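Local coordinates for protein beta-catenin homolog sys-1 (Caenorhabditis elegans, PDB 3C2G) that acts as a beta-catenin-type transcription coregulator in the Wnt asymmetry pathway, binding the TCF factor pop-1 directly and activating or repressing target genes, at residues 37-42 with 86-91; 45-50 with 95-100. All blocks are in the same frame, centred on the assembly; numbering follows the deposited sequence.

Contact 1: 37-42 with 86-91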
loop_
_atom_site.group_PDB
_atom_site.type_symbol
_atom_site.label_atom_id
_atom_site.label_comp_id
_atom_site.label_asym_id
_atom_site.label_seq_id
_atom_site.Cartn_x
_atom_site.Cartn_y
_atom_site.Cartn_z
ATOM N N ASP A 37 -13.657 44.985 -7.897
ATOM C CA ASP A 37 -15.119 44.843 -7.827
ATOM C C ASP A 37 -15.582 43.417 -7.524
ATOM O O ASP A 37 -16.614 43.218 -6.873
ATOM C CB ASP A 37 -15.773 45.343 -9.121
ATOM N N LYS A 38 -14.821 42.436 -8.007
ATOM C CA LYS A 38 -15.112 41.006 -7.805
ATOM C C LYS A 38 -16.470 40.582 -8.395
ATOM O O LYS A 38 -17.144 39.699 -7.855
ATOM C CB LYS A 38 -14.978 40.618 -6.316
ATOM C CG LYS A 38 -13.547 40.731 -5.768
ATOM C CD LYS A 38 -13.490 40.632 -4.239
ATOM C CE LYS A 38 -13.426 42.015 -3.560
ATOM N NZ LYS A 38 -14.733 42.740 -3.539
ATOM N N PHE A 39 -16.849 41.224 -9.505
ATOM C CA PHE A 39 -18.084 40.924 -10.253
ATOM C C PHE A 39 -19.392 41.250 -9.518
ATOM O O PHE A 39 -20.477 40.905 -9.994
ATOM C CB PHE A 39 -18.110 39.457 -10.716
ATOM C CG PHE A 39 -17.078 39.121 -11.750
ATOM C CD1 PHE A 39 -17.379 39.209 -13.102
ATOM C CD2 PHE A 39 -15.813 38.696 -11.372
ATOM C CE1 PHE A 39 -16.429 38.896 -14.066
ATOM C CE2 PHE A 39 -14.857 38.377 -12.327
ATOM C CZ PHE A 39 -15.167 38.480 -13.679
ATOM N N ALA A 40 -19.287 41.928 -8.379
ATOM C CA ALA A 40 -20.427 42.140 -7.481
ATOM C C ALA A 40 -21.565 42.981 -8.072
ATOM O O ALA A 40 -22.734 42.785 -7.726
ATOM C CB ALA A 40 -19.951 42.735 -6.154
ATOM N N GLN A 41 -21.225 43.907 -8.965
ATOM C CA GLN A 41 -22.232 44.752 -9.613
ATOM C C GLN A 41 -22.860 44.100 -10.853
ATOM O O GLN A 41 -23.789 44.652 -11.445
ATOM C CB GLN A 41 -21.659 46.138 -9.950
ATOM C CG GLN A 41 -21.220 46.970 -8.732
ATOM C CD GLN A 41 -22.273 47.031 -7.620
ATOM O OE1 GLN A 41 -22.014 46.623 -6.485
ATOM N NE2 GLN A 41 -23.464 47.530 -7.948
ATOM N N VAL A 42 -22.358 42.928 -11.236
ATOM C CA VAL A 42 -22.876 42.208 -12.402
ATOM C C VAL A 42 -24.079 41.349 -12.002
ATOM O O VAL A 42 -24.000 40.552 -11.066
ATOM C CB VAL A 42 -21.778 41.337 -13.091
ATOM C CG1 VAL A 42 -22.330 40.619 -14.323
ATOM C CG2 VAL A 42 -20.573 42.187 -13.479
ATOM N N ARG A 86 -6.331 32.659 -13.074
ATOM C CA ARG A 86 -6.098 32.070 -11.766
ATOM C C ARG A 86 -7.227 32.420 -10.814
ATOM O O ARG A 86 -7.744 31.557 -10.109
ATOM C CB ARG A 86 -4.757 32.524 -11.188
ATOM C CG ARG A 86 -4.432 31.924 -9.817
ATOM C CD ARG A 86 -3.023 32.264 -9.340
ATOM N NE ARG A 86 -2.888 33.694 -9.099
ATOM C CZ ARG A 86 -3.230 34.303 -7.969
ATOM N NH1 ARG A 86 -3.729 33.597 -6.957
ATOM N NH2 ARG A 86 -3.081 35.621 -7.856
ATOM N N ARG A 87 -7.622 33.688 -10.824
ATOM C CA ARG A 87 -8.674 34.169 -9.943
ATOM C C ARG A 87 -10.021 33.499 -10.210
ATOM O O ARG A 87 -10.764 33.188 -9.270
ATOM C CB ARG A 87 -8.750 35.695 -9.999
ATOM C CG ARG A 87 -7.537 36.338 -9.324
ATOM C CD ARG A 87 -7.478 37.853 -9.458
ATOM N NE ARG A 87 -7.185 38.428 -8.144
ATOM C CZ ARG A 87 -5.973 38.751 -7.707
ATOM N NH1 ARG A 87 -4.914 38.603 -8.484
ATOM N NH2 ARG A 87 -5.831 39.241 -6.487
ATOM N N PHE A 88 -10.302 33.231 -11.483
ATOM C CA PHE A 88 -11.486 32.471 -11.888
ATOM C C PHE A 88 -11.535 31.059 -11.312
ATOM O O PHE A 88 -12.600 30.452 -11.244
ATOM C CB PHE A 88 -11.546 32.357 -13.413
ATOM C CG PHE A 88 -12.089 33.571 -14.100
ATOM C CD1 PHE A 88 -12.186 34.793 -13.435
ATOM C CD2 PHE A 88 -12.488 33.498 -15.434
ATOM C CE1 PHE A 88 -12.686 35.910 -14.078
ATOM C CE2 PHE A 88 -12.992 34.620 -16.095
ATOM C CZ PHE A 88 -13.093 35.829 -15.413
ATOM N N THR A 89 -10.387 30.526 -10.917
ATOM C CA THR A 89 -10.333 29.144 -10.454
ATOM C C THR A 89 -10.500 28.996 -8.938
ATOM O O THR A 89 -10.710 27.885 -8.446
ATOM C CB THR A 89 -9.056 28.419 -10.934
ATOM O OG1 THR A 89 -7.903 29.119 -10.461
ATOM C CG2 THR A 89 -9.018 28.349 -12.455
ATOM N N PHE A 90 -10.424 30.100 -8.197
ATOM C CA PHE A 90 -10.666 30.030 -6.754
ATOM C C PHE A 90 -11.739 30.975 -6.222
ATOM O O PHE A 90 -12.238 30.768 -5.119
ATOM C CB PHE A 90 -9.366 30.163 -5.941
ATOM C CG PHE A 90 -8.754 31.536 -5.964
ATOM C CD1 PHE A 90 -9.265 32.561 -5.172
ATOM C CD2 PHE A 90 -7.633 31.792 -6.744
ATOM C CE1 PHE A 90 -8.690 33.830 -5.182
ATOM C CE2 PHE A 90 -7.047 33.054 -6.756
ATOM C CZ PHE A 90 -7.581 34.078 -5.971
ATOM N N LEU A 91 -12.083 32.007 -6.987
ATOM C CA LEU A 91 -13.096 32.964 -6.546
ATOM C C LEU A 91 -14.453 32.270 -6.347
ATOM O O LEU A 91 -14.945 31.600 -7.260
ATOM C CB LEU A 91 -13.214 34.112 -7.545
ATOM C CG LEU A 91 -13.022 35.546 -7.048
ATOM C CD1 LEU A 91 -11.776 35.709 -6.177
ATOM C CD2 LEU A 91 -12.930 36.479 -8.250
#
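F39 and F88 meet where a double turn, type I' from D37 to A40 and type I from F39 to V42, faces the last part of helix 71-90. K38 and F39 both have positive phi, which swings the chain away from helix 20-37. V42 N closes the second turn on F39 O at 3.0 Å. The CB of F39 points toward 86-91. Its CG lies beside its own backbone N and opposite the carbonyl carbon (chi1 -67°). This carries the far end of the ring to F88. F39 CZ touches F88 CE1 at 3.6 Å, and F39 CE2 lies 3.7 Å from the same F88 CE1. F39 CZ also comes to 3.8 Å from F88 CZ. The ring planes meet obliquely, at 59°. The centroids are 5.8 Å apart, and only the outer carbons meet. The two side chains cross at about a right angle. No hydrogen bond joins the two segments. Both phenylalanines are buried. F39 also makes an edge-to-face pair with W33 of helix 20-37 and touches I34 there. C50 of helix 47-62 lies beside F39 as well, and F88 rests on I54 and L55 of the same helix, which therefore backs both rings. The two rings thus fill part of the apolar interior between successive helices, an arrangement typical of the stacked-helix armadillo fold, here near its N-terminal end.

Contact 2: 45-50 with 95-100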
loop_
_atom_site.group_PDB
_atom_site.type_symbol
_atom_site.label_atom_id
_atom_site.label_comp_id
_atom_site.label_asym_id
_atom_site.label_seq_id
_atom_site.Cartn_x
_atom_site.Cartn_y
_atom_site.Cartn_z
ATOM N N ALA A 45 -27.792 36.626 -13.459
ATOM C CA ALA A 45 -28.238 35.953 -14.685
ATOM C C ALA A 45 -27.365 36.242 -15.925
ATOM O O ALA A 45 -27.399 35.480 -16.888
ATOM C CB ALA A 45 -29.704 36.263 -14.962
ATOM N N ASN A 46 -26.582 37.320 -15.888
ATOM C CA ASN A 46 -25.674 37.671 -16.987
ATOM C C ASN A 46 -24.268 37.108 -16.843
ATOM O O ASN A 46 -23.465 37.201 -17.778
ATOM C CB ASN A 46 -25.579 39.192 -17.170
ATOM C CG ASN A 46 -26.858 39.806 -17.710
ATOM O OD1 ASN A 46 -27.736 39.116 -18.240
ATOM N ND2 ASN A 46 -26.967 41.118 -17.573
HETATM N N MSE A 47 -23.983 36.534 -15.674
HETATM C CA MSE A 47 -22.651 36.020 -15.327
HETATM C C MSE A 47 -22.055 35.019 -16.321
HETATM O O MSE A 47 -20.892 35.170 -16.695
HETATM C CB MSE A 47 -22.635 35.434 -13.909
HETATM C CG MSE A 47 -22.535 36.468 -12.804
HETATM SE SE MSE A 47 -20.838 37.446 -12.871
HETATM C CE MSE A 47 -19.656 36.043 -12.208
ATOM N N PRO A 48 -22.836 33.998 -16.743
ATOM C CA PRO A 48 -22.318 33.051 -17.739
ATOM C C PRO A 48 -21.618 33.687 -18.950
ATOM O O PRO A 48 -20.486 33.290 -19.272
ATOM C CB PRO A 48 -23.564 32.267 -18.166
ATOM C CG PRO A 48 -24.419 32.272 -16.956
ATOM C CD PRO A 48 -24.200 33.625 -16.314
ATOM N N ASN A 49 -22.244 34.665 -19.606
ATOM C CA ASN A 49 -21.569 35.275 -20.753
ATOM C C ASN A 49 -20.558 36.361 -20.397
ATOM O O ASN A 49 -19.646 36.634 -21.170
ATOM C CB ASN A 49 -22.525 35.664 -21.903
ATOM C CG ASN A 49 -23.284 36.930 -21.637
ATOM O OD1 ASN A 49 -24.279 36.926 -20.917
ATOM N ND2 ASN A 49 -22.837 38.026 -22.234
ATOM N N CYS A 50 -20.699 36.948 -19.214
ATOM C CA CYS A 50 -19.675 37.840 -18.669
ATOM C C CYS A 50 -18.346 37.086 -18.525
ATOM O O CYS A 50 -17.304 37.548 -18.981
ATOM C CB CYS A 50 -20.136 38.407 -17.325
ATOM S SG CYS A 50 -18.902 39.410 -16.432
ATOM N N SER A 95 -17.345 30.149 -8.917
ATOM C CA SER A 95 -17.360 28.677 -8.825
ATOM C C SER A 95 -18.498 27.959 -9.583
ATOM O O SER A 95 -18.248 26.904 -10.164
ATOM C CB SER A 95 -17.224 28.175 -7.381
ATOM O OG SER A 95 -18.433 28.315 -6.672
ATOM N N PRO A 96 -19.724 28.536 -9.626
ATOM C CA PRO A 96 -20.781 27.853 -10.394
ATOM C C PRO A 96 -20.551 27.878 -11.912
ATOM O O PRO A 96 -21.277 27.204 -12.653
ATOM C CB PRO A 96 -22.056 28.651 -10.059
ATOM C CG PRO A 96 -21.698 29.574 -8.950
ATOM C CD PRO A 96 -20.221 29.793 -9.032
ATOM N N TYR A 97 -19.555 28.646 -12.360
ATOM C CA TYR A 97 -19.277 28.803 -13.790
ATOM C C TYR A 97 -17.970 28.117 -14.217
ATOM O O TYR A 97 -17.511 28.274 -15.353
ATOM C CB TYR A 97 -19.282 30.292 -14.165
ATOM C CG TYR A 97 -20.483 31.030 -13.606
ATOM C CD1 TYR A 97 -21.731 30.925 -14.216
ATOM C CD2 TYR A 97 -20.374 31.807 -12.457
ATOM C CE1 TYR A 97 -22.843 31.579 -13.700
ATOM C CE2 TYR A 97 -21.477 32.467 -11.929
ATOM C CZ TYR A 97 -22.710 32.349 -12.555
ATOM O OH TYR A 97 -23.811 33.005 -12.047
ATOM N N ILE A 98 -17.410 27.327 -13.305
ATOM C CA ILE A 98 -16.096 26.710 -13.484
ATOM C C ILE A 98 -16.011 25.730 -14.651
ATOM O O ILE A 98 -14.928 25.519 -15.207
ATOM C CB ILE A 98 -15.575 26.083 -12.153
ATOM C CG1 ILE A 98 -14.054 25.875 -12.196
ATOM C CG2 ILE A 98 -16.351 24.817 -11.769
ATOM C CD1 ILE A 98 -13.256 27.121 -11.853
ATOM N N HIS A 99 -17.148 25.164 -15.048
ATOM C CA HIS A 99 -17.191 24.298 -16.230
ATOM C C HIS A 99 -16.801 25.036 -17.507
ATOM O O HIS A 99 -16.292 24.423 -18.453
ATOM C CB HIS A 99 -18.553 23.610 -16.384
ATOM C CG HIS A 99 -19.708 24.554 -16.404
ATOM N ND1 HIS A 99 -20.395 24.864 -17.559
ATOM C CD2 HIS A 99 -20.291 25.271 -15.414
ATOM C CE1 HIS A 99 -21.349 25.734 -17.279
ATOM N NE2 HIS A 99 -21.305 25.999 -15.985
ATOM N N GLN A 100 -17.014 26.351 -17.528
ATOM C CA GLN A 100 -16.598 27.175 -18.668
ATOM C C GLN A 100 -15.084 27.266 -18.738
ATOM O O GLN A 100 -14.510 27.217 -19.836
ATOM C CB GLN A 100 -17.222 28.574 -18.622
ATOM C CG GLN A 100 -18.735 28.599 -18.856
ATOM C CD GLN A 100 -19.322 29.995 -18.800
ATOM O OE1 GLN A 100 -20.271 30.250 -18.061
ATOM N NE2 GLN A 100 -18.762 30.909 -19.583
#
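Y97 reaches across to M47 and P48 with the outer part of its ring. Its CG lies beside the backbone N (chi1 -47°), which sends the ring toward helix 47-62. M47 is a selenomethionine. Its CB lies 3.3 Å from Y97 OH and 3.4 Å from Y97 CZ. Bends at chi2 and chi3 fold its chain back and bring M47 CE to 4.0 Å from Y97 CE2. P48 comes obliquely against the CE1 side of the ring, with P48 CD 3.6 Å from Y97 CE1. P96 CB lies over one face of the tyrosine ring. Q100 stretches out beyond CG and donates from NE2 to P48 O at 3.0 Å. The N-H...O angle is 155°, and the acceptor lies close to the plane of the Q100 amide. Q100 NE2 also bonds OE1 of Q52, one turn further along helix 47-62. With an alanine at Y97 the CB of M47 and the ring of P48 would probably lose their shared partner, and a gap is likely to open between the segments. Q100 further touches V51 and L55 of helix 47-62, while I98 and H99 lean on L156 of helix 154-164, so segment 95-100 bridges these two helices.

Contacts 1 and 2 are neighbours, with centres about 10 Å apart, and they interlock along the chain. Helix 47-62 serves both: its start carries one side of contact 2, and L55 of that helix touches both F88 of contact 1 and Q100 of contact 2. The two sites also touch directly. F39 CE1 lies 3.5 Å from C50 SG, and I98 CD1 packs on F88 O at 3.4 Å. Contact 1 is buried and wholly apolar, one aromatic pair. Contact 2 is only partly buried, with P48 exposed. It mixes apolar packing with a side-chain to backbone hydrogen bond. Together they tie the loop after helix 20-37 and helices 47-62, 71-90 and 98-103.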